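Local coordinates for conserved domain protein (PDB 4IAJ) that is of unknown function, a small alpha+beta protein of the DUF4649 family from Streptococcus pneumoniae that assembles with further copies of itself, at residues T10-D13 / N17-T20; E27-S32 / G60-I65; H54-H59 / F67-Q72. All blocks are in the same frame, centred on the assembly; numbering follows the deposited sequence. Where two conformers were deposited one is given.

Interaction 1. Residues T10-D13 / N17-T20; sequences TYID and NERT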
loop_
_atom_site.group_PDB
_atom_site.type_symbol
_atom_site.label_atom_id
_atom_site.label_comp_id
_atom_site.label_asym_id
_atom_site.label_seq_id
_atom_site.Cartn_x
_atom_site.Cartn_y
_atom_site.Cartn_z
ATOM N N THR B 10 13.731 -20.028 -0.708
ATOM C CA THR B 10 13.093 -20.385 0.543
ATOM C C THR B 10 13.264 -19.212 1.502
ATOM O O THR B 10 14.344 -18.654 1.634
ATOM C CB THR B 10 13.655 -21.680 1.139
ATOM O OG1 THR B 10 13.387 -22.782 0.261
ATOM C CG2 THR B 10 13.001 -21.970 2.464
ATOM N N TYR B 11 12.171 -18.813 2.129
ATOM C CA TYR B 11 12.186 -17.677 3.040
ATOM C C TYR B 11 11.363 -18.003 4.265
ATOM O O TYR B 11 10.639 -19.006 4.296
ATOM C CB TYR B 11 11.692 -16.414 2.335
ATOM C CG TYR B 11 10.312 -16.517 1.781
ATOM C CD1 TYR B 11 9.199 -16.327 2.584
ATOM C CD2 TYR B 11 10.117 -16.802 0.450
ATOM C CE1 TYR B 11 7.914 -16.429 2.058
ATOM C CE2 TYR B 11 8.856 -16.898 -0.081
ATOM C CZ TYR B 11 7.760 -16.726 0.718
ATOM O OH TYR B 11 6.520 -16.841 0.144
ATOM N N ILE B 12 11.515 -17.175 5.290
ATOM C CA ILE B 12 10.831 -17.373 6.570
ATOM C C ILE B 12 9.805 -16.289 6.710
ATOM O O ILE B 12 10.165 -15.117 6.674
ATOM C CB ILE B 12 11.777 -17.263 7.782
ATOM C CG1 ILE B 12 13.070 -18.055 7.546
ATOM C CG2 ILE B 12 11.064 -17.721 9.052
ATOM C CD1 ILE B 12 12.874 -19.536 7.350
ATOM N N ASP B 13 8.540 -16.665 6.886
ATOM C CA ASP B 13 7.469 -15.674 6.965
ATOM C C ASP B 13 7.262 -15.242 8.414
ATOM O O ASP B 13 8.011 -15.669 9.311
ATOM C CB ASP B 13 6.172 -16.200 6.296
ATOM C CG ASP B 13 5.506 -17.321 7.046
ATOM O OD1 ASP B 13 5.778 -17.557 8.251
ATOM O OD2 ASP B 13 4.679 -18.003 6.396
ATOM N N ASN B 17 7.632 -19.730 9.705
ATOM C CA ASN B 17 7.609 -20.955 8.903
ATOM C C ASN B 17 8.322 -20.763 7.577
ATOM O O ASN B 17 8.267 -19.677 6.971
ATOM C CB ASN B 17 6.165 -21.424 8.668
ATOM C CG ASN B 17 5.554 -22.071 9.911
ATOM O OD1 ASN B 17 5.924 -23.179 10.283
ATOM N ND2 ASN B 17 4.635 -21.368 10.566
ATOM N N GLU B 18 8.982 -21.822 7.121
ATOM C CA GLU B 18 9.680 -21.789 5.847
ATOM C C GLU B 18 8.683 -21.935 4.706
ATOM O O GLU B 18 7.821 -22.798 4.737
ATOM C CB GLU B 18 10.729 -22.893 5.740
ATOM C CG GLU B 18 12.012 -22.643 6.518
ATOM C CD GLU B 18 12.883 -23.888 6.630
ATOM O OE1 GLU B 18 12.858 -24.719 5.696
ATOM O OE2 GLU B 18 13.593 -24.030 7.651
ATOM N N ARG B 19 8.816 -21.067 3.719
ATOM C CA ARG B 19 8.050 -21.128 2.480
ATOM C C ARG B 19 9.001 -21.255 1.326
ATOM O O ARG B 19 10.015 -20.573 1.307
ATOM C CB ARG B 19 7.248 -19.851 2.285
ATOM C CG ARG B 19 6.214 -19.578 3.358
ATOM C CD ARG B 19 5.348 -20.787 3.618
ATOM N NE ARG B 19 4.466 -20.556 4.752
ATOM C CZ ARG B 19 3.939 -21.500 5.526
ATOM N NH1 ARG B 19 4.229 -22.807 5.346
ATOM N NH2 ARG B 19 3.136 -21.117 6.517
ATOM N N THR B 20 8.669 -22.095 0.350
ATOM C CA THR B 20 9.505 -22.243 -0.833
ATOM C C THR B 20 8.687 -21.899 -2.078
ATOM O O THR B 20 7.579 -22.392 -2.232
ATOM C CB THR B 20 10.085 -23.663 -0.935
ATOM O OG1 THR B 20 10.899 -23.920 0.216
ATOM C CG2 THR B 20 10.946 -23.813 -2.182
HETATM O O HOH W 1 2.037 -18.372 5.922
#
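Y11 and R19 form the hydrogen-bonded pair of an antiparallel beta hairpin, Y11 N giving to R19 O at 2.9 Å and R19 N to Y11 O at 2.8 Å. T10 with T20 and I12 with E18 are the flanking non-hydrogen-bonded pairs; the T10 and E18 CA-H groups also lean on R19 O and Y11 O. A third backbone bond, D13 N to N17 O, carries the ladder to the mouth of the turn.

Among the polar side chains, D13 grips the other arm with both oxygens. OD1 accepts from N17 N and from S15 OG within the turn; OD2 takes R19 NE at 3.0 Å in a salt bridge that meets the carboxylate from above its plane, the carboxylate and guanidinium being turned 70° apart. Water 1 links D13 OD2 to R19 NH2, and NH2 also gives to H59 O of the second subunit. The threonine hydroxyls T10 OG1 and T20 OG1 meet at 2.7 Å, each set beside its own backbone N.

Apolar contact differs on the two faces. With chi1 at 59°, the Y11 ring lies over its neighbour strand, and R19 CB sits 3.8 Å from the ring centroid as a CH-pi contact. On the face of T10 and T20, I12 CD1 presses on E18 CG at 3.3 Å.

Strand 18-23 is an outer strand of the four-stranded antiparallel sheet, whereas strand 7-12 also bonds through T10 and I12 to the chain around strand 46-51, and E18 OE2 reaches Q47 there.

Interaction 2. Residues E27-S32 / G60-I65; sequences EDFERS and GTYGDI. With EDO (1,2-ethanediol), chain P.
F29 of helix 26-35 points its ring at the loop that leads into helix 65-71, and its far end makes the direct contact: F29 CZ lies 3.9 Å from I65 CG2. With CG anti to the backbone N (chi1 172°), the phenylalanine reaches out from the helix, while the I65 branch that meets it is the methyl anti to its own N. Y62 comes in at the ring edge, its OH 4.4 Å from F29 CE1. All three side chains are buried. Beneath them lies the sheet: F29, Y62 and I65 all touch I9 of strand 7-12, F29 meets F23 edge-to-face, and F66 and L69 of helix 65-71 also pack on F29.

Beside this apolar packing the join is looser and runs through a single water. Water 2 donates to S32 OG at 2.6 Å and lies in the plane of the Y62 ring, 2.6 Å from Y62 OH, bridging helix and loop. S32 OG in turn gives its proton to F29 O, one turn back, at 2.7 Å on a carbonyl lone pair, which fixes the hydroxyl as an acceptor for the water.

One residue before Y62, T61 OG1 accepts from D64 N in an ST motif and is hydrogen-bonded to O1 of a 1,2-ethanediol molecule at 2.7 Å. The diol probably comes from the crystallisation liquor. D64 OD1 is taken by Q34 NE2 of the fourth subunit.

The chemistry is thus mainly that of a hydrophobic core: aromatic and aliphatic groups join the helix to the loop, and one ordered water supplies the polar bridge between two hydroxyls.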
loop_
_atom_site.group_PDB
_atom_site.type_symbol
_atom_site.label_atom_id
_atom_site.label_comp_id
_atom_site.label_asym_id
_atom_site.label_seq_id
_atom_site.Cartn_x
_atom_site.Cartn_y
_atom_site.Cartn_z
ATOM N N GLU B 27 13.102 -15.875 -16.766
ATOM C CA GLU B 27 12.000 -15.065 -17.272
ATOM C C GLU B 27 10.728 -15.203 -16.432
ATOM O O GLU B 27 10.004 -14.227 -16.279
ATOM C CB GLU B 27 11.676 -15.427 -18.732
ATOM N N ASP B 28 10.435 -16.393 -15.900
ATOM C CA ASP B 28 9.245 -16.557 -15.046
ATOM C C ASP B 28 9.410 -15.712 -13.774
ATOM O O ASP B 28 8.472 -15.080 -13.309
ATOM C CB ASP B 28 8.980 -18.014 -14.651
ATOM C CG ASP B 28 8.645 -18.905 -15.831
ATOM O OD1 ASP B 28 8.161 -18.398 -16.866
ATOM O OD2 ASP B 28 8.866 -20.132 -15.710
ATOM N N PHE B 29 10.629 -15.679 -13.254
ATOM C CA PHE B 29 10.934 -14.895 -12.066
ATOM C C PHE B 29 10.795 -13.397 -12.355
ATOM O O PHE B 29 10.132 -12.656 -11.607
ATOM C CB PHE B 29 12.341 -15.256 -11.562
ATOM C CG PHE B 29 12.823 -14.374 -10.465
ATOM C CD1 PHE B 29 12.237 -14.440 -9.202
ATOM C CD2 PHE B 29 13.827 -13.459 -10.695
ATOM C CE1 PHE B 29 12.662 -13.605 -8.180
ATOM C CE2 PHE B 29 14.268 -12.632 -9.670
ATOM C CZ PHE B 29 13.680 -12.697 -8.422
ATOM N N GLU B 30 11.384 -12.956 -13.459
ATOM C CA GLU B 30 11.284 -11.556 -13.876
ATOM C C GLU B 30 9.834 -11.123 -14.078
ATOM O O GLU B 30 9.439 -10.041 -13.627
ATOM C CB GLU B 30 12.073 -11.320 -15.166
ATOM C CG GLU B 30 13.577 -11.424 -15.002
ATOM C CD GLU B 30 14.318 -11.124 -16.296
ATOM O OE1 GLU B 30 13.952 -11.711 -17.342
ATOM O OE2 GLU B 30 15.253 -10.298 -16.264
ATOM N N ARG B 31 9.054 -11.962 -14.759
ATOM C CA ARG B 31 7.630 -11.733 -14.917
ATOM C C ARG B 31 6.945 -11.538 -13.564
ATOM O O ARG B 31 6.112 -10.638 -13.434
ATOM C CB ARG B 31 6.936 -12.893 -15.649
ATOM C CG ARG B 31 6.555 -12.602 -17.088
ATOM C CD ARG B 31 5.499 -13.589 -17.594
ATOM N NE ARG B 31 6.010 -14.963 -17.632
ATOM C CZ ARG B 31 6.831 -15.445 -18.565
ATOM N NH1 ARG B 31 7.249 -14.677 -19.572
ATOM N NH2 ARG B 31 7.240 -16.707 -18.495
ATOM N N SER B 32 7.270 -12.383 -12.579
ATOM C CA SER B 32 6.648 -12.272 -11.244
ATOM C C SER B 32 7.031 -10.957 -10.558
ATOM O O SER B 32 6.201 -10.341 -9.862
ATOM C CB SER B 32 6.988 -13.469 -10.336
ATOM O OG SER B 32 8.306 -13.389 -9.795
ATOM N N GLY B 60 19.964 -11.491 2.529
ATOM C CA GLY B 60 19.110 -10.361 2.274
ATOM C C GLY B 60 17.670 -10.796 2.223
ATOM O O GLY B 60 17.341 -11.959 2.537
ATOM N N THR B 61 16.825 -9.835 1.860
ATOM C CA THR B 61 15.391 -10.025 1.776
ATOM C C THR B 61 15.008 -10.596 0.433
ATOM O O THR B 61 15.782 -10.541 -0.538
ATOM C CB THR B 61 14.627 -8.697 1.916
ATOM O OG1 THR B 61 15.063 -7.797 0.890
ATOM C CG2 THR B 61 14.867 -8.065 3.258
ATOM N N TYR B 62 13.791 -11.133 0.378
ATOM C CA TYR B 62 13.244 -11.649 -0.854
ATOM C C TYR B 62 13.191 -10.530 -1.883
ATOM O O TYR B 62 13.554 -10.729 -3.021
ATOM C CB TYR B 62 11.841 -12.216 -0.619
ATOM C CG TYR B 62 11.215 -12.851 -1.837
ATOM C CD1 TYR B 62 10.627 -12.058 -2.832
ATOM C CD2 TYR B 62 11.211 -14.228 -2.010
ATOM C CE1 TYR B 62 10.071 -12.624 -3.957
ATOM C CE2 TYR B 62 10.643 -14.799 -3.138
ATOM C CZ TYR B 62 10.069 -13.985 -4.100
ATOM O OH TYR B 62 9.517 -14.550 -5.225
ATOM N N GLY B 63 12.750 -9.354 -1.458
ATOM C CA GLY B 63 12.601 -8.203 -2.341
ATOM C C GLY B 63 13.872 -7.763 -3.027
ATOM O O GLY B 63 13.812 -7.248 -4.114
ATOM N N ASP B 64 15.023 -7.993 -2.399
ATOM C CA ASP B 64 16.314 -7.591 -2.983
ATOM C C ASP B 64 16.968 -8.638 -3.889
ATOM O O ASP B 64 18.052 -8.393 -4.447
ATOM C CB ASP B 64 17.298 -7.242 -1.864
ATOM C CG ASP B 64 17.057 -5.882 -1.278
ATOM O OD1 ASP B 64 16.441 -5.029 -1.953
ATOM O OD2 ASP B 64 17.520 -5.646 -0.147
ATOM N N ILE B 65 16.335 -9.793 -4.054
ATOM C CA ILE B 65 16.887 -10.824 -4.943
ATOM C C ILE B 65 16.982 -10.386 -6.395
ATOM O O ILE B 65 18.009 -10.600 -7.039
ATOM C CB ILE B 65 16.099 -12.140 -4.894
ATOM C CG1 ILE B 65 16.203 -12.772 -3.510
ATOM C CG2 ILE B 65 16.669 -13.121 -5.926
ATOM C CD1 ILE B 65 15.295 -13.973 -3.330
HETATM C C1 EDO P . 12.191 -5.020 0.813
HETATM O O1 EDO P . 13.452 -5.611 0.476
HETATM C C2 EDO P . 11.455 -4.447 -0.399
HETATM O O2 EDO P . 12.012 -4.872 -1.654
HETATM O O HOH W 2 8.930 -12.998 -7.287
#

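Interaction 3. Residues H54-H59 / F67-Q72; sequences HNLDYH and FYLMKQ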
loop_
_atom_site.group_PDB
_atom_site.type_symbol
_atom_site.label_atom_id
_atom_site.label_comp_id
_atom_site.label_asym_id
_atom_site.label_seq_id
_atom_site.Cartn_x
_atom_site.Cartn_y
_atom_site.Cartn_z
ATOM N N HIS B 54 22.563 -24.453 -7.866
ATOM C CA HIS B 54 23.645 -23.943 -7.031
ATOM C C HIS B 54 23.061 -23.048 -5.942
ATOM O O HIS B 54 22.314 -22.102 -6.242
ATOM C CB HIS B 54 24.653 -23.152 -7.863
ATOM C CG HIS B 54 25.359 -23.970 -8.896
ATOM N ND1 HIS B 54 24.844 -24.183 -10.158
ATOM C CD2 HIS B 54 26.542 -24.628 -8.857
ATOM C CE1 HIS B 54 25.676 -24.942 -10.849
ATOM N NE2 HIS B 54 26.713 -25.227 -10.082
ATOM N N ASN B 55 23.390 -23.350 -4.683
ATOM C CA ASN B 55 22.987 -22.506 -3.578
ATOM C C ASN B 55 23.861 -21.279 -3.624
ATOM O O ASN B 55 25.059 -21.364 -3.402
ATOM C CB ASN B 55 23.126 -23.225 -2.238
ATOM C CG ASN B 55 22.253 -24.472 -2.150
ATOM O OD1 ASN B 55 21.193 -24.549 -2.764
ATOM N ND2 ASN B 55 22.702 -25.456 -1.375
ATOM N N LEU B 56 23.284 -20.137 -3.980
ATOM C CA LEU B 56 24.062 -18.906 -3.981
ATOM C C LEU B 56 24.130 -18.448 -2.539
ATOM O O LEU B 56 23.181 -18.625 -1.776
ATOM C CB LEU B 56 23.447 -17.843 -4.888
ATOM C CG LEU B 56 23.153 -18.275 -6.326
ATOM C CD1 LEU B 56 22.387 -17.178 -7.056
ATOM C CD2 LEU B 56 24.438 -18.627 -7.054
ATOM N N ASP B 57 25.257 -17.875 -2.165
ATOM C CA ASP B 57 25.482 -17.464 -0.801
ATOM C C ASP B 57 24.878 -16.071 -0.613
ATOM O O ASP B 57 25.585 -15.074 -0.552
ATOM C CB ASP B 57 26.989 -17.508 -0.485
ATOM C CG ASP B 57 27.289 -17.278 0.991
ATOM O OD1 ASP B 57 26.436 -17.633 1.831
ATOM O OD2 ASP B 57 28.363 -16.718 1.312
ATOM N N TYR B 58 23.549 -16.024 -0.500
ATOM C CA TYR B 58 22.800 -14.759 -0.487
ATOM C C TYR B 58 22.304 -14.409 0.911
ATOM O O TYR B 58 21.792 -15.251 1.643
ATOM C CB TYR B 58 21.630 -14.818 -1.481
ATOM C CG TYR B 58 20.726 -13.615 -1.434
ATOM C CD1 TYR B 58 21.074 -12.443 -2.067
ATOM C CD2 TYR B 58 19.514 -13.656 -0.762
ATOM C CE1 TYR B 58 20.252 -11.331 -2.015
ATOM C CE2 TYR B 58 18.684 -12.555 -0.711
ATOM C CZ TYR B 58 19.052 -11.397 -1.342
ATOM O OH TYR B 58 18.228 -10.304 -1.298
ATOM N N HIS B 59 22.481 -13.153 1.279
ATOM C CA HIS B 59 22.064 -12.676 2.573
ATOM C C HIS B 59 21.265 -11.410 2.303
ATOM O O HIS B 59 21.806 -10.383 1.862
ATOM C CB HIS B 59 23.271 -12.402 3.473
ATOM C CG HIS B 59 24.334 -13.459 3.394
ATOM N ND1 HIS B 59 24.211 -14.687 4.006
ATOM C CD2 HIS B 59 25.524 -13.477 2.753
ATOM C CE1 HIS B 59 25.285 -15.415 3.755
ATOM N NE2 HIS B 59 26.101 -14.701 3.001
ATOM N N PHE B 67 17.474 -7.486 -7.794
ATOM C CA PHE B 67 18.617 -6.612 -8.058
ATOM C C PHE B 67 19.947 -7.332 -7.865
ATOM O O PHE B 67 20.859 -7.160 -8.664
ATOM C CB PHE B 67 18.520 -5.371 -7.173
ATOM C CG PHE B 67 17.289 -4.564 -7.454
ATOM C CD1 PHE B 67 17.230 -3.750 -8.576
ATOM C CD2 PHE B 67 16.150 -4.697 -6.660
ATOM C CE1 PHE B 67 16.088 -3.023 -8.867
ATOM C CE2 PHE B 67 14.997 -3.974 -6.951
ATOM C CZ PHE B 67 14.968 -3.142 -8.063
ATOM N N TYR B 68 20.052 -8.128 -6.805
ATOM C CA TYR B 68 21.233 -8.972 -6.579
ATOM C C TYR B 68 21.589 -9.804 -7.805
ATOM O O TYR B 68 22.727 -9.768 -8.264
ATOM C CB TYR B 68 21.009 -9.884 -5.367
ATOM C CG TYR B 68 22.078 -10.948 -5.138
ATOM C CD1 TYR B 68 23.270 -10.656 -4.458
ATOM C CD2 TYR B 68 21.867 -12.253 -5.563
ATOM C CE1 TYR B 68 24.225 -11.644 -4.230
ATOM C CE2 TYR B 68 22.804 -13.241 -5.339
ATOM C CZ TYR B 68 23.978 -12.942 -4.681
ATOM O OH TYR B 68 24.876 -13.962 -4.490
ATOM N N LEU B 69 20.624 -10.561 -8.321
ATOM C CA LEU B 69 20.866 -11.451 -9.451
ATOM C C LEU B 69 21.301 -10.681 -10.686
ATOM O O LEU B 69 22.173 -11.130 -11.418
ATOM C CB LEU B 69 19.623 -12.291 -9.773
ATOM C CG LEU B 69 19.311 -13.416 -8.791
ATOM C CD1 LEU B 69 18.070 -14.186 -9.225
ATOM C CD2 LEU B 69 20.496 -14.364 -8.642
HETATM N N MSE B 70 20.708 -9.511 -10.893
HETATM C CA MSE B 70 20.991 -8.700 -12.071
HETATM C C MSE B 70 22.408 -8.212 -12.102
HETATM O O MSE B 70 22.934 -7.942 -13.167
HETATM C CB MSE B 70 20.125 -7.449 -12.078
HETATM C CG MSE B 70 19.127 -7.484 -13.212
HETATM SE SE MSE B 70 18.092 -5.819 -13.121
HETATM C CE MSE B 70 19.074 -4.623 -11.911
ATOM N N LYS B 71 23.021 -8.064 -10.930
ATOM C CA LYS B 71 24.381 -7.536 -10.805
ATOM C C LYS B 71 25.432 -8.642 -10.762
ATOM O O LYS B 71 26.609 -8.395 -10.983
ATOM C CB LYS B 71 24.502 -6.685 -9.538
ATOM C CG LYS B 71 23.692 -5.405 -9.549
ATOM C CD LYS B 71 24.120 -4.495 -8.408
ATOM C CE LYS B 71 23.013 -3.534 -8.019
ATOM N NZ LYS B 71 23.583 -2.312 -7.396
ATOM N N GLN B 72 25.007 -9.866 -10.446
ATOM C CA GLN B 72 25.913 -11.013 -10.429
ATOM C C GLN B 72 26.326 -11.431 -11.843
ATOM O O GLN B 72 25.528 -11.372 -12.778
ATOM C CB GLN B 72 25.259 -12.228 -9.766
ATOM C CG GLN B 72 24.984 -12.095 -8.286
ATOM C CD GLN B 72 26.247 -11.952 -7.486
ATOM O OE1 GLN B 72 26.496 -10.914 -6.881
ATOM N NE2 GLN B 72 27.065 -12.986 -7.496
#
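Y58 meets Y68 edge-to-face, the ring of Y58 turning its CD1-CE1 edge to the face of Y68. The centroids are 4.8 Å apart and the planes 63° to one another; Y58 CD1 stands over the centre of the Y68 ring, 3.6 Å from Y68 CG. Q72 CG, just past the end of the helix, lies on the other face of Y68, so the ring is held between Y58 and Q72. L56 closes the first shell: its CD1 lies at the edge of Y68, 4.3 Å from CE2, and touches L69 CD2 at 3.7 Å, the two leucines crossing at about a right angle.

These contacts lay helix 65-71 against strand 54-56, an outermost strand of the four-stranded antiparallel sheet, and against the chain that follows it. An inverse gamma turn centred on D57 separates L56 from Y58, both of which touch the helix.

With CG anti to the backbone N (chi1 172°), the Y68 ring reaches out from the helix to Y58. Behind the pair, Y58 OH is bonded to T61 O, which ties down the far end of its ring, and V46 and L49 of strand 46-51 touch Y58. L56 bonds through its backbone to L49, while L69 reaches on to Y26 of helix 26-35.

Interaction 1 closes first along the chain, a hairpin at one border of the four-stranded sheet; interactions 2 and 3 follow with alternating segments. Their centres lie about 10 Å apart, and they meet where L69 packs on F29 and the Y58 hydroxyl touches D64 and I65. Interaction 1 is about 14 Å from interaction 2, joined to it by the Y11 and Y62 rings, and about 17 Å from interaction 3, which it does not touch although both reach the same sheet. Loop 60-65 touches strand 18-23 through Y62, helix 65-71 touches strand 54-56, and both pack on helix 26-35. Residues near all three contacts also meet other subunits, through strand, loop and helix alike.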